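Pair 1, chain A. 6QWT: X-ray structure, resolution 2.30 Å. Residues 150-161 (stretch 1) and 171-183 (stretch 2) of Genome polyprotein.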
# COMPACT_ATOMS: atom_id res chain seq x y z
N ASP A 150 7.46 -21.89 -2.36
CA ASP A 150 6.38 -22.56 -1.64
C ASP A 150 6.40 -22.05 -0.20
O ASP A 150 7.24 -22.47 0.61
CB ASP A 150 6.56 -24.07 -1.70
CG ASP A 150 5.40 -24.84 -1.09
OD1 ASP A 150 4.37 -24.22 -0.78
OD2 ASP A 150 5.53 -26.07 -0.94
N TYR A 151 5.49 -21.14 0.13
CA TYR A 151 5.52 -20.47 1.42
C TYR A 151 4.12 -20.00 1.79
O TYR A 151 3.22 -19.95 0.95
CB TYR A 151 6.52 -19.30 1.41
CG TYR A 151 6.19 -18.24 0.39
CD1 TYR A 151 5.36 -17.17 0.71
CD2 TYR A 151 6.72 -18.30 -0.90
CE1 TYR A 151 5.05 -16.20 -0.22
CE2 TYR A 151 6.42 -17.32 -1.84
CZ TYR A 151 5.58 -16.28 -1.49
OH TYR A 151 5.28 -15.30 -2.41
N PHE A 152 3.96 -19.63 3.06
CA PHE A 152 2.68 -19.24 3.63
C PHE A 152 2.69 -17.76 3.99
O PHE A 152 3.64 -17.26 4.59
CB PHE A 152 2.37 -20.05 4.89
CG PHE A 152 1.92 -21.46 4.63
CD1 PHE A 152 0.59 -21.73 4.35
CD2 PHE A 152 2.82 -22.51 4.67
CE1 PHE A 152 0.17 -23.03 4.12
CE2 PHE A 152 2.40 -23.81 4.44
CZ PHE A 152 1.08 -24.07 4.16
N TYR A 153 1.61 -17.05 3.62
CA TYR A 153 1.32 -15.75 4.21
C TYR A 153 0.59 -15.96 5.53
O TYR A 153 -0.33 -16.77 5.62
CB TYR A 153 0.45 -14.91 3.27
CG TYR A 153 1.17 -14.38 2.04
CD1 TYR A 153 1.73 -13.10 2.04
CD2 TYR A 153 1.26 -15.14 0.89
CE1 TYR A 153 2.38 -12.61 0.91
CE2 TYR A 153 1.91 -14.66 -0.24
CZ TYR A 153 2.47 -13.39 -0.22
OH TYR A 153 3.11 -12.93 -1.35
N THR A 154 1.02 -15.23 6.57
CA THR A 154 0.27 -15.18 7.82
C THR A 154 -0.79 -14.10 7.73
O THR A 154 -0.48 -12.94 7.41
CB THR A 154 1.19 -14.91 9.01
OG1 THR A 154 1.91 -13.69 8.79
CG2 THR A 154 2.17 -16.05 9.20
N THR A 155 -2.04 -14.46 8.00
CA THR A 155 -3.18 -13.56 7.87
C THR A 155 -3.69 -13.16 9.25
O THR A 155 -3.92 -14.03 10.10
CB THR A 155 -4.30 -14.20 7.06
OG1 THR A 155 -3.80 -14.60 5.77
CG2 THR A 155 -5.46 -13.23 6.87
N PHE A 156 -3.89 -11.86 9.46
CA PHE A 156 -4.43 -11.34 10.70
C PHE A 156 -5.49 -10.29 10.40
O PHE A 156 -5.59 -9.77 9.28
CB PHE A 156 -3.33 -10.71 11.58
CG PHE A 156 -2.25 -11.67 11.99
CD1 PHE A 156 -2.52 -12.71 12.86
CD2 PHE A 156 -0.96 -11.53 11.50
CE1 PHE A 156 -1.53 -13.59 13.24
CE2 PHE A 156 0.04 -12.41 11.88
CZ PHE A 156 -0.25 -13.44 12.75
N LEU A 157 -6.30 -9.99 11.41
CA LEU A 157 -7.17 -8.83 11.36
C LEU A 157 -6.36 -7.58 11.68
O LEU A 157 -5.60 -7.55 12.66
CB LEU A 157 -8.32 -9.00 12.36
CG LEU A 157 -9.16 -10.26 12.17
CD1 LEU A 157 -10.18 -10.42 13.29
CD2 LEU A 157 -9.85 -10.23 10.81
N LYS A 158 -6.50 -6.56 10.84
CA LYS A 158 -5.66 -5.38 10.96
C LYS A 158 -6.14 -4.52 12.12
O LYS A 158 -7.26 -3.98 12.08
CB LYS A 158 -5.64 -4.58 9.66
CG LYS A 158 -4.61 -3.46 9.68
CD LYS A 158 -4.55 -2.67 8.38
CE LYS A 158 -3.10 -2.30 8.07
NZ LYS A 158 -2.78 -2.59 6.65
N ASP A 159 -5.30 -4.37 13.13
CA ASP A 159 -5.58 -3.56 14.31
C ASP A 159 -5.33 -2.10 13.96
O ASP A 159 -4.17 -1.67 13.84
CB ASP A 159 -4.71 -4.03 15.46
CG ASP A 159 -5.04 -3.36 16.79
OD1 ASP A 159 -4.31 -3.62 17.76
OD2 ASP A 159 -6.02 -2.58 16.87
N GLU A 160 -6.40 -1.32 13.78
CA GLU A 160 -6.28 0.05 13.31
C GLU A 160 -7.56 0.81 13.63
O GLU A 160 -8.61 0.21 13.87
CB GLU A 160 -5.99 0.11 11.80
CG GLU A 160 -7.25 -0.06 10.95
CD GLU A 160 -6.95 -0.32 9.49
OE1 GLU A 160 -7.67 -1.14 8.87
OE2 GLU A 160 -6.00 0.29 8.95
N LEU A 161 -7.47 2.14 13.61
CA LEU A 161 -8.65 2.97 13.77
C LEU A 161 -9.54 2.87 12.54
O LEU A 161 -9.06 2.86 11.40
CB LEU A 161 -8.25 4.44 14.00
CG LEU A 161 -7.65 4.83 15.35
CD1 LEU A 161 -7.41 6.33 15.40
CD2 LEU A 161 -8.53 4.38 16.51
N LYS A 171 -16.53 -4.34 9.77
CA LYS A 171 -15.76 -4.29 8.53
C LYS A 171 -14.32 -3.91 8.87
O LYS A 171 -13.91 -2.75 8.78
CB LYS A 171 -16.37 -3.29 7.55
CG LYS A 171 -17.70 -3.70 6.95
CD LYS A 171 -18.22 -2.58 6.07
CE LYS A 171 -19.60 -2.89 5.51
NZ LYS A 171 -20.12 -1.74 4.70
N THR A 172 -13.54 -4.91 9.26
CA THR A 172 -12.13 -4.71 9.56
C THR A 172 -11.28 -5.40 8.50
O THR A 172 -11.63 -6.49 8.02
CB THR A 172 -11.79 -5.24 10.95
OG1 THR A 172 -11.47 -6.64 10.88
CG2 THR A 172 -12.99 -5.04 11.86
N ARG A 173 -10.19 -4.75 8.12
CA ARG A 173 -9.37 -5.22 7.01
C ARG A 173 -8.43 -6.34 7.47
O ARG A 173 -8.26 -6.60 8.67
CB ARG A 173 -8.57 -4.07 6.40
CG ARG A 173 -9.43 -2.89 5.97
CD ARG A 173 -8.64 -1.93 5.09
NE ARG A 173 -7.72 -1.11 5.87
CZ ARG A 173 -6.62 -0.56 5.39
NH1 ARG A 173 -6.29 -0.75 4.12
NH2 ARG A 173 -5.84 0.18 6.17
N LEU A 174 -7.82 -7.00 6.50
CA LEU A 174 -6.84 -8.03 6.75
C LEU A 174 -5.44 -7.49 6.51
O LEU A 174 -5.23 -6.65 5.62
CB LEU A 174 -7.08 -9.25 5.85
CG LEU A 174 -8.42 -9.95 6.02
CD1 LEU A 174 -8.74 -10.77 4.79
CD2 LEU A 174 -8.41 -10.82 7.27
N ILE A 175 -4.48 -7.95 7.31
CA ILE A 175 -3.07 -7.67 7.09
C ILE A 175 -2.35 -9.00 6.98
O ILE A 175 -2.50 -9.87 7.85
CB ILE A 175 -2.48 -6.79 8.22
CG1 ILE A 175 -0.96 -6.65 8.06
CG2 ILE A 175 -2.84 -7.33 9.59
CD1 ILE A 175 -0.33 -5.69 9.05
N GLU A 176 -1.59 -9.17 5.90
CA GLU A 176 -0.95 -10.44 5.60
C GLU A 176 0.54 -10.20 5.40
O GLU A 176 0.94 -9.27 4.69
CB GLU A 176 -1.57 -11.09 4.35
CG GLU A 176 -3.09 -10.90 4.27
CD GLU A 176 -3.78 -11.96 3.43
OE1 GLU A 176 -4.45 -11.60 2.44
OE2 GLU A 176 -3.66 -13.16 3.77
N ALA A 177 1.36 -11.04 6.02
CA ALA A 177 2.81 -10.89 6.01
C ALA A 177 3.45 -12.13 5.40
O ALA A 177 3.14 -13.26 5.80
CB ALA A 177 3.35 -10.65 7.42
N ALA A 178 4.34 -11.92 4.43
CA ALA A 178 5.11 -13.00 3.84
C ALA A 178 6.28 -13.36 4.75
O ALA A 178 6.74 -12.53 5.54
CB ALA A 178 5.60 -12.60 2.46
N PRO A 179 6.79 -14.59 4.66
CA PRO A 179 7.93 -14.97 5.49
C PRO A 179 9.23 -14.34 4.98
O PRO A 179 9.35 -13.95 3.82
CB PRO A 179 7.97 -16.50 5.37
CG PRO A 179 7.28 -16.80 4.08
CD PRO A 179 6.26 -15.72 3.88
N ILE A 180 10.21 -14.27 5.89
CA ILE A 180 11.44 -13.53 5.62
C ILE A 180 12.21 -14.14 4.45
O ILE A 180 12.82 -13.42 3.65
CB ILE A 180 12.30 -13.43 6.90
CG1 ILE A 180 13.59 -12.66 6.63
CG2 ILE A 180 12.59 -14.82 7.47
CD1 ILE A 180 13.37 -11.22 6.20
N HIS A 181 12.19 -15.47 4.33
CA HIS A 181 12.93 -16.09 3.23
C HIS A 181 12.25 -15.85 1.89
O HIS A 181 12.93 -15.76 0.86
CB HIS A 181 13.12 -17.59 3.48
CG HIS A 181 11.84 -18.37 3.55
ND1 HIS A 181 10.96 -18.28 4.61
CD2 HIS A 181 11.30 -19.28 2.70
CE1 HIS A 181 9.94 -19.09 4.40
NE2 HIS A 181 10.12 -19.70 3.25
N ALA A 182 10.92 -15.73 1.88
CA ALA A 182 10.23 -15.37 0.64
C ALA A 182 10.44 -13.90 0.29
O ALA A 182 10.45 -13.54 -0.89
CB ALA A 182 8.74 -15.68 0.75
N ILE A 183 10.60 -13.05 1.30
CA ILE A 183 10.81 -11.63 1.04
C ILE A 183 12.19 -11.39 0.45
O ILE A 183 12.35 -10.63 -0.51
CB ILE A 183 10.58 -10.82 2.33
CG1 ILE A 183 9.09 -10.55 2.52
CG2 ILE A 183 11.36 -9.52 2.30
CD1 ILE A 183 8.67 -10.43 3.96
O HOH W 1 8.49 -21.84 2.68
O HOH W 2 4.33 -15.65 6.61
O HOH W 3 -8.95 -3.03 10.10

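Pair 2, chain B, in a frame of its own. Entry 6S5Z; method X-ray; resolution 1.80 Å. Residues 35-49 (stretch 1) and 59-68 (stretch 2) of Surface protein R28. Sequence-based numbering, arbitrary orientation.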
# COMPACT_ATOMS: atom_id res chain seq x y z
N GLU B 35 10.61 -7.79 2.05
CA GLU B 35 10.56 -8.32 3.41
C GLU B 35 9.23 -8.98 3.74
O GLU B 35 8.98 -9.31 4.91
CB GLU B 35 10.88 -7.21 4.40
CG GLU B 35 12.26 -6.64 4.15
CD GLU B 35 12.57 -5.47 5.05
OE1 GLU B 35 11.68 -5.08 5.84
OE2 GLU B 35 13.70 -4.94 4.94
N LEU B 36 8.36 -9.16 2.75
CA LEU B 36 7.06 -9.78 2.85
C LEU B 36 7.04 -10.96 1.89
O LEU B 36 7.72 -10.91 0.87
CB LEU B 36 5.95 -8.79 2.46
CG LEU B 36 6.10 -7.42 3.13
CD1 LEU B 36 5.03 -6.46 2.62
CD2 LEU B 36 6.09 -7.50 4.65
N PRO B 37 6.25 -12.00 2.16
CA PRO B 37 6.19 -13.12 1.22
C PRO B 37 5.89 -12.60 -0.18
O PRO B 37 5.11 -11.67 -0.36
CB PRO B 37 5.04 -13.98 1.75
CG PRO B 37 4.98 -13.63 3.22
CD PRO B 37 5.30 -12.16 3.27
N SER B 38 6.59 -13.15 -1.17
CA SER B 38 6.43 -12.64 -2.53
C SER B 38 5.10 -13.04 -3.15
O SER B 38 4.74 -12.48 -4.18
CB SER B 38 7.61 -13.07 -3.40
OG SER B 38 7.73 -14.47 -3.50
N ASN B 39 4.37 -13.99 -2.56
CA ASN B 39 3.02 -14.27 -3.01
C ASN B 39 1.95 -13.44 -2.30
O ASN B 39 0.77 -13.64 -2.55
CB ASN B 39 2.70 -15.75 -2.81
CG ASN B 39 3.39 -16.63 -3.81
OD1 ASN B 39 3.92 -16.15 -4.83
ND2 ASN B 39 3.38 -17.93 -3.55
N SER B 40 2.35 -12.49 -1.45
CA SER B 40 1.38 -11.52 -0.96
C SER B 40 0.79 -10.74 -2.13
O SER B 40 1.46 -10.49 -3.12
CB SER B 40 2.05 -10.54 0.02
OG SER B 40 2.73 -11.25 1.04
N THR B 41 -0.46 -10.31 -1.99
CA THR B 41 -1.05 -9.44 -3.00
C THR B 41 -1.37 -8.10 -2.36
O THR B 41 -1.60 -8.02 -1.15
CB THR B 41 -2.30 -10.08 -3.65
OG1 THR B 41 -3.35 -10.23 -2.69
CG2 THR B 41 -1.97 -11.45 -4.24
N TYR B 42 -1.38 -7.04 -3.17
CA TYR B 42 -1.55 -5.67 -2.69
C TYR B 42 -2.69 -5.03 -3.45
O TYR B 42 -2.77 -5.15 -4.67
CB TYR B 42 -0.26 -4.86 -2.91
CG TYR B 42 0.97 -5.49 -2.26
CD1 TYR B 42 1.67 -6.54 -2.87
CD2 TYR B 42 1.42 -5.04 -1.02
CE1 TYR B 42 2.79 -7.10 -2.25
CE2 TYR B 42 2.52 -5.60 -0.42
CZ TYR B 42 3.21 -6.62 -1.03
OH TYR B 42 4.32 -7.15 -0.39
N ASN B 43 -3.57 -4.33 -2.72
CA ASN B 43 -4.66 -3.61 -3.36
C ASN B 43 -4.99 -2.41 -2.50
O ASN B 43 -4.68 -2.37 -1.31
CB ASN B 43 -5.90 -4.47 -3.55
CG ASN B 43 -6.48 -4.95 -2.23
OD1 ASN B 43 -6.10 -5.99 -1.72
ND2 ASN B 43 -7.42 -4.17 -1.67
N TRP B 44 -5.63 -1.42 -3.12
CA TRP B 44 -6.11 -0.28 -2.37
C TRP B 44 -7.34 -0.66 -1.57
O TRP B 44 -8.26 -1.30 -2.08
CB TRP B 44 -6.44 0.89 -3.30
CG TRP B 44 -5.25 1.45 -3.99
CD1 TRP B 44 -4.92 1.34 -5.31
CD2 TRP B 44 -4.19 2.20 -3.37
NE1 TRP B 44 -3.72 1.97 -5.55
CE2 TRP B 44 -3.25 2.50 -4.38
CE3 TRP B 44 -3.94 2.63 -2.06
CZ2 TRP B 44 -2.09 3.23 -4.12
CZ3 TRP B 44 -2.80 3.35 -1.81
CH2 TRP B 44 -1.88 3.64 -2.83
N LYS B 45 -7.37 -0.24 -0.31
CA LYS B 45 -8.59 -0.38 0.47
C LYS B 45 -9.73 0.36 -0.21
O LYS B 45 -9.54 1.46 -0.74
CB LYS B 45 -8.40 0.18 1.89
CG LYS B 45 -9.63 0.06 2.78
CD LYS B 45 -9.28 0.45 4.21
CE LYS B 45 -8.39 -0.60 4.82
NZ LYS B 45 -9.14 -1.84 5.05
N ASN B 46 -10.91 -0.24 -0.21
CA ASN B 46 -12.09 0.42 -0.75
C ASN B 46 -12.25 1.80 -0.12
O ASN B 46 -12.25 1.92 1.11
CB ASN B 46 -13.33 -0.43 -0.47
CG ASN B 46 -13.37 -1.68 -1.30
OD1 ASN B 46 -12.67 -1.79 -2.30
ND2 ASN B 46 -14.16 -2.66 -0.87
N GLY B 47 -12.39 2.82 -0.96
CA GLY B 47 -12.57 4.16 -0.46
C GLY B 47 -11.29 4.86 -0.09
O GLY B 47 -11.34 6.02 0.34
N HIS B 48 -10.14 4.20 -0.22
CA HIS B 48 -8.89 4.76 0.24
C HIS B 48 -7.79 4.66 -0.82
O HIS B 48 -6.60 4.58 -0.49
CB HIS B 48 -8.47 4.10 1.55
CG HIS B 48 -9.34 4.50 2.71
ND1 HIS B 48 -9.15 5.67 3.42
CD2 HIS B 48 -10.43 3.91 3.25
CE1 HIS B 48 -10.07 5.77 4.36
NE2 HIS B 48 -10.86 4.71 4.28
N LYS B 49 -8.18 4.71 -2.10
CA LYS B 49 -7.19 4.91 -3.16
C LYS B 49 -6.94 6.40 -3.35
O LYS B 49 -7.89 7.18 -3.49
CB LYS B 49 -7.64 4.31 -4.48
CG LYS B 49 -6.66 4.57 -5.62
CD LYS B 49 -7.11 3.94 -6.91
CE LYS B 49 -6.06 4.06 -8.00
NZ LYS B 49 -6.58 3.61 -9.33
N ASP B 59 -3.73 10.89 0.88
CA ASP B 59 -3.52 9.74 1.74
C ASP B 59 -4.25 8.57 1.12
O ASP B 59 -5.20 8.74 0.35
CB ASP B 59 -4.06 9.99 3.16
CG ASP B 59 -3.24 11.00 3.95
OD1 ASP B 59 -2.00 10.86 4.02
OD2 ASP B 59 -3.84 11.94 4.52
N GLY B 60 -3.81 7.37 1.50
CA GLY B 60 -4.45 6.16 1.03
C GLY B 60 -4.13 5.05 1.99
O GLY B 60 -3.33 5.21 2.92
N ILE B 61 -4.77 3.91 1.78
CA ILE B 61 -4.55 2.72 2.59
C ILE B 61 -4.32 1.53 1.68
O ILE B 61 -5.14 1.26 0.79
CB ILE B 61 -5.71 2.46 3.56
CG1 ILE B 61 -5.90 3.69 4.46
CG2 ILE B 61 -5.44 1.22 4.40
CD1 ILE B 61 -7.17 3.67 5.26
N VAL B 62 -3.20 0.85 1.87
CA VAL B 62 -2.88 -0.37 1.15
C VAL B 62 -3.27 -1.55 2.03
O VAL B 62 -2.95 -1.58 3.23
CB VAL B 62 -1.39 -0.43 0.79
CG1 VAL B 62 -1.03 -1.78 0.13
CG2 VAL B 62 -1.03 0.74 -0.11
N GLU B 63 -3.99 -2.51 1.45
CA GLU B 63 -4.19 -3.80 2.08
C GLU B 63 -3.13 -4.77 1.58
O GLU B 63 -3.00 -4.97 0.36
CB GLU B 63 -5.57 -4.36 1.76
CG GLU B 63 -6.70 -3.49 2.21
CD GLU B 63 -8.05 -4.09 1.83
OE1 GLU B 63 -8.09 -5.10 1.09
OE2 GLU B 63 -9.07 -3.55 2.29
N VAL B 64 -2.40 -5.38 2.50
CA VAL B 64 -1.43 -6.42 2.18
C VAL B 64 -2.05 -7.76 2.53
O VAL B 64 -2.32 -8.03 3.71
CB VAL B 64 -0.10 -6.20 2.92
CG1 VAL B 64 0.93 -7.25 2.50
CG2 VAL B 64 0.43 -4.85 2.59
N HIS B 65 -2.32 -8.59 1.53
CA HIS B 65 -3.01 -9.87 1.72
C HIS B 65 -1.96 -10.98 1.76
O HIS B 65 -1.34 -11.27 0.74
CB HIS B 65 -4.02 -10.13 0.60
CG HIS B 65 -5.23 -9.26 0.66
ND1 HIS B 65 -6.46 -9.72 1.10
CD2 HIS B 65 -5.41 -7.95 0.36
CE1 HIS B 65 -7.33 -8.73 1.06
NE2 HIS B 65 -6.73 -7.65 0.61
N TYR B 66 -1.83 -11.63 2.89
CA TYR B 66 -0.79 -12.62 3.08
C TYR B 66 -1.29 -13.99 2.67
O TYR B 66 -2.51 -14.21 2.57
CB TYR B 66 -0.34 -12.64 4.53
CG TYR B 66 0.29 -11.37 4.98
CD1 TYR B 66 1.53 -10.99 4.51
CD2 TYR B 66 -0.35 -10.54 5.91
CE1 TYR B 66 2.12 -9.83 4.93
CE2 TYR B 66 0.24 -9.38 6.34
CZ TYR B 66 1.47 -9.03 5.84
OH TYR B 66 2.07 -7.87 6.26
N PRO B 67 -0.39 -14.94 2.43
CA PRO B 67 -0.83 -16.28 2.00
C PRO B 67 -1.71 -17.01 3.00
O PRO B 67 -2.49 -17.87 2.57
CB PRO B 67 0.49 -17.04 1.78
CG PRO B 67 1.49 -15.96 1.50
CD PRO B 67 1.08 -14.81 2.40
N ASP B 68 -1.65 -16.70 4.29
CA ASP B 68 -2.48 -17.43 5.23
C ASP B 68 -3.84 -16.79 5.39
O ASP B 68 -4.63 -17.22 6.24
CB ASP B 68 -1.80 -17.56 6.60
CG ASP B 68 -1.73 -16.26 7.37
OD1 ASP B 68 -2.06 -15.20 6.81
OD2 ASP B 68 -1.33 -16.29 8.55
O HOH W 4 -1.19 -13.82 -0.63
O HOH W 5 -11.32 -2.88 1.10
O HOH W 6 -7.73 8.05 -0.30

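The sharpest difference lies at one superposed pair of cross-strand neighbours, Thr A155 and Glu A176 in pair 1 against Tyr B42 and Val B64 in pair 2: the first is joined by a very short hydrogen bond, Thr A155 OG1 to Glu A176 OE2 at 2.5 Å, the second by apolar contact, Tyr B42 CE2 to Val B64 CG1 at 3.7 Å. The backbones beneath are nearly the same. In each pair two antiparallel strands run at 153° to one another, and 14 central residues superpose with an RMSD of 0.6 Å. The ladder of backbone hydrogen bonds is the same over these residues. Thr A154 and Ala A177 exchange two (N to O, 3.0 Å each way), as do Thr B41 and His B65 (Thr B41 N to His B65 O 3.0 Å, His B65 N to Thr B41 O 2.8 Å); Phe A156 with Ile A175 matches Asn B43 with Glu B63. The matched lysines add a further rung, Lys A158 N donating to Arg A173 O at 2.8 Å and Lys B45 N to Ile B61 O at 2.9 Å; pair 2 goes on to Ile B61 N to His B48 O at 3.0 Å.

At the bridge of Phe A156 and Ile A175 the side chains meet through carbon, CB to CG2 at 4.0 Å. Their counterparts are polar: Asn B43 ND2 donates to Glu B63 OE1 at 3.0 Å, and that same oxygen accepts from His B65 NE2 at 2.9 Å. The charge pairing also involves different positions. In pair 1 Arg A173 grips Glu A160 with two hydrogen bonds, NE to OE1 at 3.0 Å and NH2 to OE2 at 2.8 Å, while Lys A158 CD lies over one face of the guanidinium. In pair 2 Ile B61 occupies the arginine position and Lys B45 forms the salt bridge instead, NZ to Glu B63 OE2 at 3.2 Å. Ile B61 CD1 in turn sits over the ring face of His B48, 3.5 Å from its centroid.

Leu A157 and Trp B44 coincide within 0.1 Å at CA, and both reach an aliphatic partner at matched positions: Leu A157 CD2 to Leu A174 CD2 at 3.9 Å, Trp B44 CZ3 to Val B62 CG2 at 3.6 Å. Nearby, Gly B60 leaves room for the backbone; a CB there would stand 2.9 Å from His B48 O, a clash.

At the other end the aromatic moves from one stretch to the other. Tyr A153 CE1 packs on Ala A178 CB at 3.6 Å, whereas the matched Ser B40 sets OG 3.7 Å from CD1 of Tyr B66.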